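Local coordinates for protein aldehyde dehydrogenase (Burkholderia vietnamiensis, PDB 5KF0) that probably oxidises aldehydes to carboxylic acids with a nicotinamide dinucleotide as hydride acceptor, and binds NADPH in its coenzyme pocket, at residues 50-55 against 227-232; 153-158 against 178-183; 312-317 against 371-376. All blocks are in the same frame, centred on the assembly; numbering follows the deposited sequence. Where two conformers were deposited one is given.

Contact 1. Residues 50-55 against 227-232; sequences AIDAAI and DERFRL
Asp52 and Arg229 meet across the contact in a salt-bridge network that Asp227 completes, joining residues 50-55 of helix 48-60 to the Asx turn at 227-229 that follows helix 222-226 and leads toward strand 232-236 of the coenzyme-binding domain. The two side chains cross at about a right angle. Arg229 NH2 gives a bond of 2.7 Å to Asp52 OD1, bent at the hydrogen (146°), reaching that oxygen on its anti side and well out of the carboxylate plane; the two flat groups are turned 33° from each other. CG of Asp52 lies anti to its backbone N (chi1 174°), which brings CG out beside the arginine; OD1 makes the contact. On its own segment the guanidinium is gripped side-on by Asp227: NE bonds to OD1 and NH2 to OD2, both nearly straight and close to the guanidinium plane. OD1 also accepts from Arg229 N, closing the Asx turn. Arg229 NH2 bonds to both acids, and its positive charge probably eases the closeness of Asp52 OD1 and Asp227 OD2, 4.6 Å apart. Ile55 lies across this polar group. Its CG2 sits over one face of the guanidinium, offset toward the rim and 3.4 Å from Arg229 NE, while CD1 points tip to tip at the Asp227 carboxylate. CD1 also touches Phe230 CE2 at 3.5 Å, and Ile55 CG1 lies close to Phe230 CZ. A water bridges the remaining arm, accepting from Arg229 NH1 at 2.8 Å and donating to the backbone Asp52 O at 3.0 Å.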
loop_
_atom_site.group_PDB
_atom_site.type_symbol
_atom_site.label_atom_id
_atom_site.label_comp_id
_atom_site.label_asym_id
_atom_site.label_seq_id
_atom_site.Cartn_x
_atom_site.Cartn_y
_atom_site.Cartn_z
ATOM N N ALA A 50 -40.818 -12.602 -8.596
ATOM C CA ALA A 50 -39.625 -13.377 -8.276
ATOM C C ALA A 50 -38.437 -12.462 -8.014
ATOM O O ALA A 50 -37.625 -12.731 -7.118
ATOM C CB ALA A 50 -39.311 -14.362 -9.406
ATOM N N ILE A 51 -38.319 -11.375 -8.785
ATOM C CA ILE A 51 -37.227 -10.425 -8.568
ATOM C C ILE A 51 -37.371 -9.773 -7.200
ATOM O O ILE A 51 -36.406 -9.679 -6.430
ATOM C CB ILE A 51 -37.195 -9.372 -9.691
ATOM C CG1 ILE A 51 -36.897 -10.035 -11.036
ATOM C CG2 ILE A 51 -36.130 -8.300 -9.398
ATOM C CD1 ILE A 51 -37.207 -9.134 -12.241
ATOM N N ASP A 52 -38.587 -9.336 -6.869
ATOM C CA ASP A 52 -38.826 -8.742 -5.558
ATOM C C ASP A 52 -38.502 -9.718 -4.430
ATOM O O ASP A 52 -37.890 -9.331 -3.427
ATOM C CB ASP A 52 -40.272 -8.270 -5.446
ATOM C CG ASP A 52 -40.598 -7.793 -4.055
ATOM O OD1 ASP A 52 -40.113 -6.710 -3.686
ATOM O OD2 ASP A 52 -41.312 -8.509 -3.321
ATOM N N ALA A 53 -38.901 -10.988 -4.571
ATOM C CA ALA A 53 -38.583 -11.974 -3.540
ATOM C C ALA A 53 -37.077 -12.165 -3.408
ATOM O O ALA A 53 -36.562 -12.343 -2.298
ATOM C CB ALA A 53 -39.265 -13.313 -3.851
ATOM N N ALA A 54 -36.358 -12.137 -4.534
ATOM C CA ALA A 54 -34.908 -12.278 -4.500
ATOM C C ALA A 54 -34.262 -11.118 -3.759
ATOM O O ALA A 54 -33.297 -11.315 -3.005
ATOM C CB ALA A 54 -34.362 -12.364 -5.924
ATOM N N ILE A 55 -34.760 -9.897 -3.985
ATOM C CA ILE A 55 -34.198 -8.731 -3.303
ATOM C C ILE A 55 -34.454 -8.820 -1.803
ATOM O O ILE A 55 -33.572 -8.523 -0.987
ATOM C CB ILE A 55 -34.771 -7.428 -3.894
ATOM C CG1 ILE A 55 -34.417 -7.317 -5.383
ATOM C CG2 ILE A 55 -34.245 -6.199 -3.120
ATOM C CD1 ILE A 55 -35.172 -6.206 -6.093
ATOM N N ASP A 227 -34.907 -0.526 -7.495
ATOM C CA ASP A 227 -35.239 -0.919 -6.125
ATOM C C ASP A 227 -34.221 -0.335 -5.145
ATOM O O ASP A 227 -33.007 -0.496 -5.313
ATOM C CB ASP A 227 -35.298 -2.443 -5.989
ATOM C CG ASP A 227 -36.041 -2.881 -4.738
ATOM O OD1 ASP A 227 -35.502 -2.673 -3.630
ATOM O OD2 ASP A 227 -37.161 -3.421 -4.860
ATOM N N GLU A 228 -34.722 0.369 -4.122
ATOM C CA GLU A 228 -33.815 1.062 -3.215
ATOM C C GLU A 228 -33.125 0.136 -2.226
ATOM O O GLU A 228 -32.219 0.588 -1.517
ATOM C CB GLU A 228 -34.559 2.160 -2.450
ATOM C CG GLU A 228 -35.499 1.641 -1.385
ATOM C CD GLU A 228 -36.017 2.746 -0.475
ATOM O OE1 GLU A 228 -35.682 3.931 -0.714
ATOM O OE2 GLU A 228 -36.757 2.427 0.481
ATOM N N ARG A 229 -33.516 -1.139 -2.154
ATOM C CA ARG A 229 -32.820 -2.066 -1.267
ATOM C C ARG A 229 -31.466 -2.489 -1.819
ATOM O O ARG A 229 -30.606 -2.942 -1.048
ATOM C CB ARG A 229 -33.701 -3.286 -0.999
ATOM C CG ARG A 229 -34.937 -2.934 -0.175
ATOM C CD ARG A 229 -35.949 -4.076 -0.144
ATOM N NE ARG A 229 -36.502 -4.333 -1.473
ATOM C CZ ARG A 229 -37.330 -5.331 -1.757
ATOM N NH1 ARG A 229 -37.716 -6.165 -0.795
ATOM N NH2 ARG A 229 -37.776 -5.495 -3.000
ATOM N N PHE A 230 -31.262 -2.357 -3.131
ATOM C CA PHE A 230 -29.946 -2.545 -3.719
ATOM C C PHE A 230 -29.071 -1.346 -3.371
ATOM O O PHE A 230 -29.494 -0.200 -3.552
ATOM C CB PHE A 230 -30.048 -2.656 -5.242
ATOM C CG PHE A 230 -30.543 -3.987 -5.769
ATOM C CD1 PHE A 230 -29.902 -5.176 -5.452
ATOM C CD2 PHE A 230 -31.599 -4.021 -6.683
ATOM C CE1 PHE A 230 -30.328 -6.382 -6.004
ATOM C CE2 PHE A 230 -32.037 -5.222 -7.227
ATOM C CZ PHE A 230 -31.409 -6.408 -6.882
ATOM N N ARG A 231 -27.844 -1.601 -2.909
ATOM C CA ARG A 231 -26.915 -0.521 -2.577
ATOM C C ARG A 231 -25.917 -0.232 -3.691
ATOM O O ARG A 231 -25.244 0.808 -3.649
ATOM C CB ARG A 231 -26.160 -0.856 -1.288
ATOM C CG ARG A 231 -27.073 -1.309 -0.149
ATOM C CD ARG A 231 -28.132 -0.276 0.202
ATOM N NE ARG A 231 -27.607 0.774 1.070
ATOM C CZ ARG A 231 -27.601 0.714 2.402
ATOM N NH1 ARG A 231 -28.100 -0.344 3.027
ATOM N NH2 ARG A 231 -27.093 1.713 3.111
ATOM N N LEU A 232 -25.830 -1.109 -4.686
ATOM C CA LEU A 232 -24.936 -0.971 -5.825
ATOM C C LEU A 232 -25.625 -1.580 -7.031
ATOM O O LEU A 232 -26.216 -2.659 -6.921
ATOM C CB LEU A 232 -23.597 -1.679 -5.585
ATOM C CG LEU A 232 -22.711 -1.871 -6.820
ATOM C CD1 LEU A 232 -22.181 -0.525 -7.324
ATOM C CD2 LEU A 232 -21.558 -2.833 -6.531
HETATM O O HOH W 1 -39.377 -8.402 -0.978
#

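Contact 2. Residues 153-158 against 178-183; sequences GPCSFI and AGCPFV. With NDP (NADPH dihydro-nicotinamide-adenine-dinucleotide phosphate), chain E.
Three backbone hydrogen bonds pair Cys155 and Phe157 with residues 181-183 in parallel fashion. Cys155 N donates to Pro181 O at 2.9 Å, Val183 N to Cys155 O at 3.0 Å, and Phe157 N to Val183 O at 3.0 Å. Val183 N meets Cys155 O almost in line with its C=O bond, whereas the donors of the outer two are tilted from the plane of the carbonyl they meet. Weaker CA-H...O contacts add to this: Pro154 CA approaches Pro181 O, and Phe182 CA approaches Cys155 O at 3.2 Å, so each of these oxygens takes both an N-H and a C-H. The strands 155-158 and 182-185 are neighbours in the Rossmann-like coenzyme-binding sheet, linked by helix 164-178 as a beta-alpha-beta crossover. That helix ends in a Schellman motif whose C-prime residue, Gly179, has positive phi, and the chain then turns into the second strand. Apolar packing lies on the sheet face of Cys155, Phe157 and Phe182, where Ala175 of helix 164-178 touches both phenylalanines. Phe157 CE2 presses on Phe182 CB at 3.4 Å. The two rings are near parallel, 29° between planes, but offset so that little of one lies over the other, with centroids 5.5 Å apart. CG of Phe182 stands between its backbone N and carbonyl carbon (chi1 67°); the ring beyond it also packs on Val172 of the helix. Cys155 SG sits 3.8 Å from Cys180 CB. Within these segments Ile158, at the end of the first strand, touches the ligand: its CG2 approaches O4B of the NADPH adenosine ribose at 3.2 Å, and its CD1 lies near N3A of the adenine.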
loop_
_atom_site.group_PDB
_atom_site.type_symbol
_atom_site.label_atom_id
_atom_site.label_comp_id
_atom_site.label_asym_id
_atom_site.label_seq_id
_atom_site.Cartn_x
_atom_site.Cartn_y
_atom_site.Cartn_z
ATOM N N GLY A 153 -23.732 -4.246 0.831
ATOM C CA GLY A 153 -25.103 -4.677 0.952
ATOM C C GLY A 153 -25.525 -5.417 -0.295
ATOM O O GLY A 153 -24.681 -5.847 -1.090
ATOM N N PRO A 154 -26.831 -5.568 -0.509
ATOM C CA PRO A 154 -27.295 -6.270 -1.714
ATOM C C PRO A 154 -26.850 -5.548 -2.975
ATOM O O PRO A 154 -26.985 -4.327 -3.094
ATOM C CB PRO A 154 -28.820 -6.256 -1.568
ATOM C CG PRO A 154 -29.054 -6.078 -0.073
ATOM C CD PRO A 154 -27.951 -5.149 0.349
ATOM N N CYS A 155 -26.317 -6.316 -3.921
ATOM C CA CYS A 155 -25.819 -5.784 -5.182
ATOM C C CYS A 155 -26.682 -6.287 -6.326
ATOM O O CYS A 155 -27.066 -7.458 -6.350
ATOM C CB CYS A 155 -24.370 -6.207 -5.443
ATOM S SG CYS A 155 -23.173 -5.531 -4.262
ATOM N N SER A 156 -26.951 -5.393 -7.277
ATOM C CA SER A 156 -27.673 -5.705 -8.504
ATOM C C SER A 156 -26.659 -5.802 -9.641
ATOM O O SER A 156 -25.919 -4.847 -9.899
ATOM C CB SER A 156 -28.713 -4.626 -8.811
ATOM O OG SER A 156 -29.335 -4.883 -10.064
ATOM N N PHE A 157 -26.634 -6.946 -10.322
ATOM C CA PHE A 157 -25.654 -7.243 -11.363
ATOM C C PHE A 157 -26.376 -7.515 -12.676
ATOM O O PHE A 157 -27.289 -8.344 -12.719
ATOM C CB PHE A 157 -24.810 -8.474 -10.999
ATOM C CG PHE A 157 -23.883 -8.264 -9.830
ATOM C CD1 PHE A 157 -23.410 -6.992 -9.505
ATOM C CD2 PHE A 157 -23.462 -9.354 -9.070
ATOM C CE1 PHE A 157 -22.539 -6.816 -8.430
ATOM C CE2 PHE A 157 -22.582 -9.188 -8.007
ATOM C CZ PHE A 157 -22.124 -7.916 -7.683
ATOM N N ILE A 158 -25.949 -6.842 -13.746
ATOM C CA ILE A 158 -26.507 -7.039 -15.082
ATOM C C ILE A 158 -25.350 -7.270 -16.047
ATOM O O ILE A 158 -24.400 -6.476 -16.066
ATOM C CB ILE A 158 -27.337 -5.816 -15.525
ATOM C CG1 ILE A 158 -28.565 -5.626 -14.627
ATOM C CG2 ILE A 158 -27.758 -5.965 -16.996
ATOM C CD1 ILE A 158 -29.319 -4.308 -14.898
ATOM N N ALA A 178 -16.090 -10.201 -1.171
ATOM C CA ALA A 178 -16.384 -9.044 -0.328
ATOM C C ALA A 178 -17.464 -9.319 0.704
ATOM O O ALA A 178 -17.574 -8.561 1.672
ATOM C CB ALA A 178 -16.825 -7.856 -1.186
ATOM N N GLY A 179 -18.265 -10.363 0.516
ATOM C CA GLY A 179 -19.328 -10.674 1.449
ATOM C C GLY A 179 -20.663 -10.030 1.152
ATOM O O GLY A 179 -21.447 -9.804 2.080
ATOM N N CYS A 180 -20.971 -9.747 -0.140
ATOM C CA CYS A 180 -22.225 -9.110 -0.547
ATOM C C CYS A 180 -23.197 -10.134 -1.095
ATOM O O CYS A 180 -22.832 -10.885 -2.015
ATOM C CB CYS A 180 -21.983 -8.074 -1.639
ATOM S SG CYS A 180 -21.082 -6.626 -1.147
ATOM N N PRO A 181 -24.438 -10.167 -0.613
ATOM C CA PRO A 181 -25.495 -10.850 -1.366
ATOM C C PRO A 181 -25.707 -10.139 -2.696
ATOM O O PRO A 181 -25.517 -8.923 -2.808
ATOM C CB PRO A 181 -26.730 -10.709 -0.463
ATOM C CG PRO A 181 -26.209 -10.203 0.874
ATOM C CD PRO A 181 -24.981 -9.415 0.527
ATOM N N PHE A 182 -26.112 -10.900 -3.713
ATOM C CA PHE A 182 -26.302 -10.285 -5.022
ATOM C C PHE A 182 -27.437 -10.971 -5.769
ATOM O O PHE A 182 -27.755 -12.141 -5.532
ATOM C CB PHE A 182 -25.019 -10.336 -5.871
ATOM C CG PHE A 182 -24.616 -11.726 -6.276
ATOM C CD1 PHE A 182 -25.129 -12.299 -7.440
ATOM C CD2 PHE A 182 -23.734 -12.466 -5.489
ATOM C CE1 PHE A 182 -24.769 -13.589 -7.819
ATOM C CE2 PHE A 182 -23.361 -13.762 -5.858
ATOM C CZ PHE A 182 -23.886 -14.328 -7.020
ATOM N N VAL A 183 -28.004 -10.235 -6.721
ATOM C CA VAL A 183 -28.981 -10.756 -7.666
ATOM C C VAL A 183 -28.435 -10.451 -9.054
ATOM O O VAL A 183 -28.222 -9.281 -9.388
ATOM C CB VAL A 183 -30.371 -10.121 -7.479
ATOM C CG1 VAL A 183 -31.384 -10.778 -8.436
ATOM C CG2 VAL A 183 -30.858 -10.263 -6.012
HETATM P PA NDP E . -27.149 -4.587 -23.967
HETATM O O1A NDP E . -26.950 -3.208 -23.433
HETATM O O2A NDP E . -28.132 -4.629 -25.138
HETATM O O5B NDP E . -27.642 -5.601 -22.847
HETATM C C5B NDP E . -26.761 -5.826 -21.719
HETATM C C4B NDP E . -27.583 -6.301 -20.550
HETATM O O4B NDP E . -28.429 -5.225 -20.086
HETATM C C3B NDP E . -28.526 -7.473 -20.856
HETATM O O3B NDP E . -28.645 -8.320 -19.716
HETATM C C2B NDP E . -29.849 -6.749 -21.105
HETATM O O2B NDP E . -31.026 -7.552 -20.885
HETATM C C1B NDP E . -29.758 -5.696 -20.015
HETATM N N9A NDP E . -30.665 -4.569 -20.187
HETATM C C8A NDP E . -30.885 -3.809 -21.305
HETATM N N7A NDP E . -31.726 -2.818 -21.118
HETATM C C5A NDP E . -32.086 -2.940 -19.785
HETATM C C6A NDP E . -32.944 -2.189 -18.958
HETATM N N6A NDP E . -33.656 -1.135 -19.379
HETATM N N1A NDP E . -33.062 -2.570 -17.666
HETATM C C2A NDP E . -32.376 -3.633 -17.241
HETATM N N3A NDP E . -31.543 -4.422 -17.926
HETATM C C4A NDP E . -31.443 -4.018 -19.199
HETATM O O3 NDP E . -25.743 -5.170 -24.423
HETATM P PN NDP E . -25.315 -6.516 -25.157
HETATM O O1N NDP E . -25.796 -7.686 -24.379
HETATM O O2N NDP E . -25.799 -6.417 -26.581
HETATM O O5D NDP E . -23.730 -6.503 -25.115
HETATM C C5D NDP E . -22.891 -5.729 -25.988
HETATM C C4D NDP E . -22.507 -4.449 -25.288
HETATM O O4D NDP E . -21.821 -4.752 -24.044
HETATM C C3D NDP E . -21.548 -3.591 -26.117
HETATM O O3D NDP E . -21.869 -2.205 -26.072
HETATM C C2D NDP E . -20.199 -3.898 -25.469
HETATM O O2D NDP E . -19.171 -2.933 -25.661
HETATM C C1D NDP E . -20.604 -4.030 -24.007
HETATM N N1N NDP E . -19.565 -4.777 -23.308
HETATM C C2N NDP E . -18.828 -4.206 -22.297
HETATM C C3N NDP E . -17.759 -4.814 -21.746
HETATM C C7N NDP E . -17.017 -4.231 -20.594
HETATM O O7N NDP E . -16.517 -5.012 -19.772
HETATM N N7N NDP E . -16.859 -2.911 -20.525
HETATM C C4N NDP E . -17.261 -6.096 -22.309
HETATM C C5N NDP E . -18.305 -6.758 -23.143
HETATM C C6N NDP E . -19.323 -6.079 -23.636
HETATM P P2B NDP E . -31.656 -8.482 -22.081
HETATM O O1X NDP E . -30.707 -8.468 -23.219
HETATM O O2X NDP E . -31.882 -9.799 -21.398
HETATM O O3X NDP E . -32.993 -7.867 -22.437
#

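Contact 3. Residues 312-317 against 371-376; sequences KLVAKT and ATLLED
Leu373 sends its isobutyl group from strand 372-375 against helix 312-317, where CD2 meets Leu313 CD2 at 3.8 Å and Val314 CG2 at 4.1 Å. It crosses both side chains at about a right angle. CG of Leu373 is anti to its backbone N (chi1 -173°), which carries CG on toward the helix. Ile359 of the adjacent strand 357-360 packs beside Leu373 and Val314. One turn on from Leu313, Thr317 uses its methyl: CG2 lies 3.5 Å from Ala371 O and 3.8 Å from Ala371 CB. The Thr317 hydroxyl faces its own helix, with OG1 donating to Leu313 O at 2.8 Å; Thr317 N reaches the same oxygen from the opposite face of the carbonyl plane. Ala371 thus faces the methyl, and Tyr286 of helix 274-286 touches both residues. A water closes this end, donating to Thr317 O and to Ala371 O. The helix runs roughly antiparallel to the strand, their axes 9.0 Å apart at 154°, as a helix packed on one face of the sheet at the core of the alpha/beta catalytic domain of aldehyde dehydrogenases.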
loop_
_atom_site.group_PDB
_atom_site.type_symbol
_atom_site.label_atom_id
_atom_site.label_comp_id
_atom_site.label_asym_id
_atom_site.label_seq_id
_atom_site.Cartn_x
_atom_site.Cartn_y
_atom_site.Cartn_z
ATOM N N LYS A 312 -0.240 -7.284 -46.099
ATOM C CA LYS A 312 -0.222 -8.395 -45.154
ATOM C C LYS A 312 -1.559 -8.549 -44.441
ATOM O O LYS A 312 -2.037 -9.673 -44.242
ATOM C CB LYS A 312 0.901 -8.195 -44.136
ATOM C CG LYS A 312 2.307 -8.358 -44.734
ATOM C CD LYS A 312 3.385 -8.013 -43.704
ATOM C CE LYS A 312 4.791 -8.258 -44.238
ATOM N NZ LYS A 312 5.109 -9.713 -44.311
ATOM N N LEU A 313 -2.168 -7.434 -44.028
ATOM C CA LEU A 313 -3.422 -7.525 -43.289
ATOM C C LEU A 313 -4.571 -7.965 -44.194
ATOM O O LEU A 313 -5.460 -8.704 -43.757
ATOM C CB LEU A 313 -3.727 -6.187 -42.618
ATOM C CG LEU A 313 -4.979 -6.162 -41.749
ATOM C CD1 LEU A 313 -4.891 -7.212 -40.653
ATOM C CD2 LEU A 313 -5.161 -4.781 -41.144
ATOM N N VAL A 314 -4.566 -7.530 -45.456
ATOM C CA VAL A 314 -5.565 -8.016 -46.406
ATOM C C VAL A 314 -5.442 -9.528 -46.565
ATOM O O VAL A 314 -6.438 -10.263 -46.511
ATOM C CB VAL A 314 -5.426 -7.281 -47.753
ATOM C CG1 VAL A 314 -6.158 -8.022 -48.871
ATOM C CG2 VAL A 314 -5.946 -5.854 -47.623
ATOM N N ALA A 315 -4.211 -10.023 -46.715
ATOM C CA ALA A 315 -4.019 -11.462 -46.875
ATOM C C ALA A 315 -4.430 -12.214 -45.616
ATOM O O ALA A 315 -5.085 -13.263 -45.693
ATOM C CB ALA A 315 -2.562 -11.762 -47.221
ATOM N N LYS A 316 -4.048 -11.698 -44.445
ATOM C CA LYS A 316 -4.418 -12.352 -43.196
ATOM C C LYS A 316 -5.931 -12.365 -43.018
ATOM O O LYS A 316 -6.513 -13.402 -42.671
ATOM C CB LYS A 316 -3.729 -11.653 -42.020
ATOM C CG LYS A 316 -4.021 -12.272 -40.656
ATOM C CD LYS A 316 -3.315 -13.608 -40.512
ATOM C CE LYS A 316 -3.608 -14.262 -39.175
ATOM N NZ LYS A 316 -2.848 -15.537 -39.048
ATOM N N THR A 317 -6.587 -11.232 -43.294
ATOM C CA THR A 317 -8.038 -11.140 -43.126
ATOM C C THR A 317 -8.759 -12.116 -44.046
ATOM O O THR A 317 -9.721 -12.779 -43.638
ATOM C CB THR A 317 -8.503 -9.705 -43.392
ATOM O OG1 THR A 317 -7.891 -8.823 -42.443
ATOM C CG2 THR A 317 -10.028 -9.578 -43.279
ATOM N N ALA A 371 -15.034 -11.568 -42.184
ATOM C CA ALA A 371 -14.034 -10.616 -41.723
ATOM C C ALA A 371 -13.777 -9.605 -42.835
ATOM O O ALA A 371 -13.480 -9.983 -43.973
ATOM C CB ALA A 371 -12.741 -11.336 -41.334
ATOM N N THR A 372 -13.907 -8.322 -42.507
ATOM C CA THR A 372 -13.968 -7.258 -43.500
ATOM C C THR A 372 -13.059 -6.107 -43.095
ATOM O O THR A 372 -13.004 -5.733 -41.919
ATOM C CB THR A 372 -15.427 -6.787 -43.658
ATOM O OG1 THR A 372 -16.228 -7.884 -44.132
ATOM C CG2 THR A 372 -15.552 -5.637 -44.642
ATOM N N LEU A 373 -12.336 -5.555 -44.074
ATOM C CA LEU A 373 -11.411 -4.444 -43.878
ATOM C C LEU A 373 -11.727 -3.361 -44.900
ATOM O O LEU A 373 -11.913 -3.663 -46.085
ATOM C CB LEU A 373 -9.953 -4.917 -44.033
ATOM C CG LEU A 373 -8.828 -3.931 -43.707
ATOM C CD1 LEU A 373 -8.817 -3.584 -42.218
ATOM C CD2 LEU A 373 -7.498 -4.529 -44.110
ATOM N N LEU A 374 -11.804 -2.108 -44.449
ATOM C CA LEU A 374 -12.049 -0.977 -45.339
ATOM C C LEU A 374 -10.976 0.084 -45.158
ATOM O O LEU A 374 -10.386 0.205 -44.083
ATOM C CB LEU A 374 -13.413 -0.309 -45.082
ATOM C CG LEU A 374 -14.697 -1.057 -45.439
ATOM C CD1 LEU A 374 -15.091 -2.013 -44.317
ATOM C CD2 LEU A 374 -15.804 -0.053 -45.716
ATOM N N GLU A 375 -10.744 0.853 -46.224
ATOM C CA GLU A 375 -9.972 2.079 -46.076
ATOM C C GLU A 375 -10.785 3.257 -46.613
ATOM O O GLU A 375 -11.905 3.110 -47.109
ATOM C CB GLU A 375 -8.596 1.957 -46.748
ATOM C CG GLU A 375 -8.612 1.637 -48.236
ATOM C CD GLU A 375 -7.209 1.429 -48.803
ATOM O OE1 GLU A 375 -6.217 1.575 -48.056
ATOM O OE2 GLU A 375 -7.096 1.125 -50.007
ATOM N N ASP A 376 -10.224 4.456 -46.425
ATOM C CA ASP A 376 -10.850 5.712 -46.854
ATOM C C ASP A 376 -12.218 5.922 -46.206
ATOM O O ASP A 376 -13.140 6.467 -46.818
ATOM C CB ASP A 376 -10.955 5.791 -48.386
ATOM C CG ASP A 376 -9.595 5.738 -49.070
ATOM O OD1 ASP A 376 -8.612 6.263 -48.507
ATOM O OD2 ASP A 376 -9.504 5.176 -50.176
HETATM O O HOH W 2 -12.394 -12.292 -45.104
#

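Overall arrangement
Contacts 1 and 2 are neighbours, their centres about 9 Å apart, and contact 2 is nested within the chain loop that contact 1 closes. Residues 227-232 link them: Arg231 N probably bonds to Pro154 O and Leu232 O to Ser156 N, both at 2.9 Å, so strand 232-236 continues the sheet from 155-158. Ala58 of the helix that carries 50-55 packs on Pro154 and Pro181. Contact 2 reaches the NADPH directly through Ile158, whereas in contact 1 the Phe230 side chain stays about 10 Å from it. Contact 3 lies on the opposite side of the chain's centre, its centre about 48 Å from that of contact 1 and about 43 Å from that of contact 2.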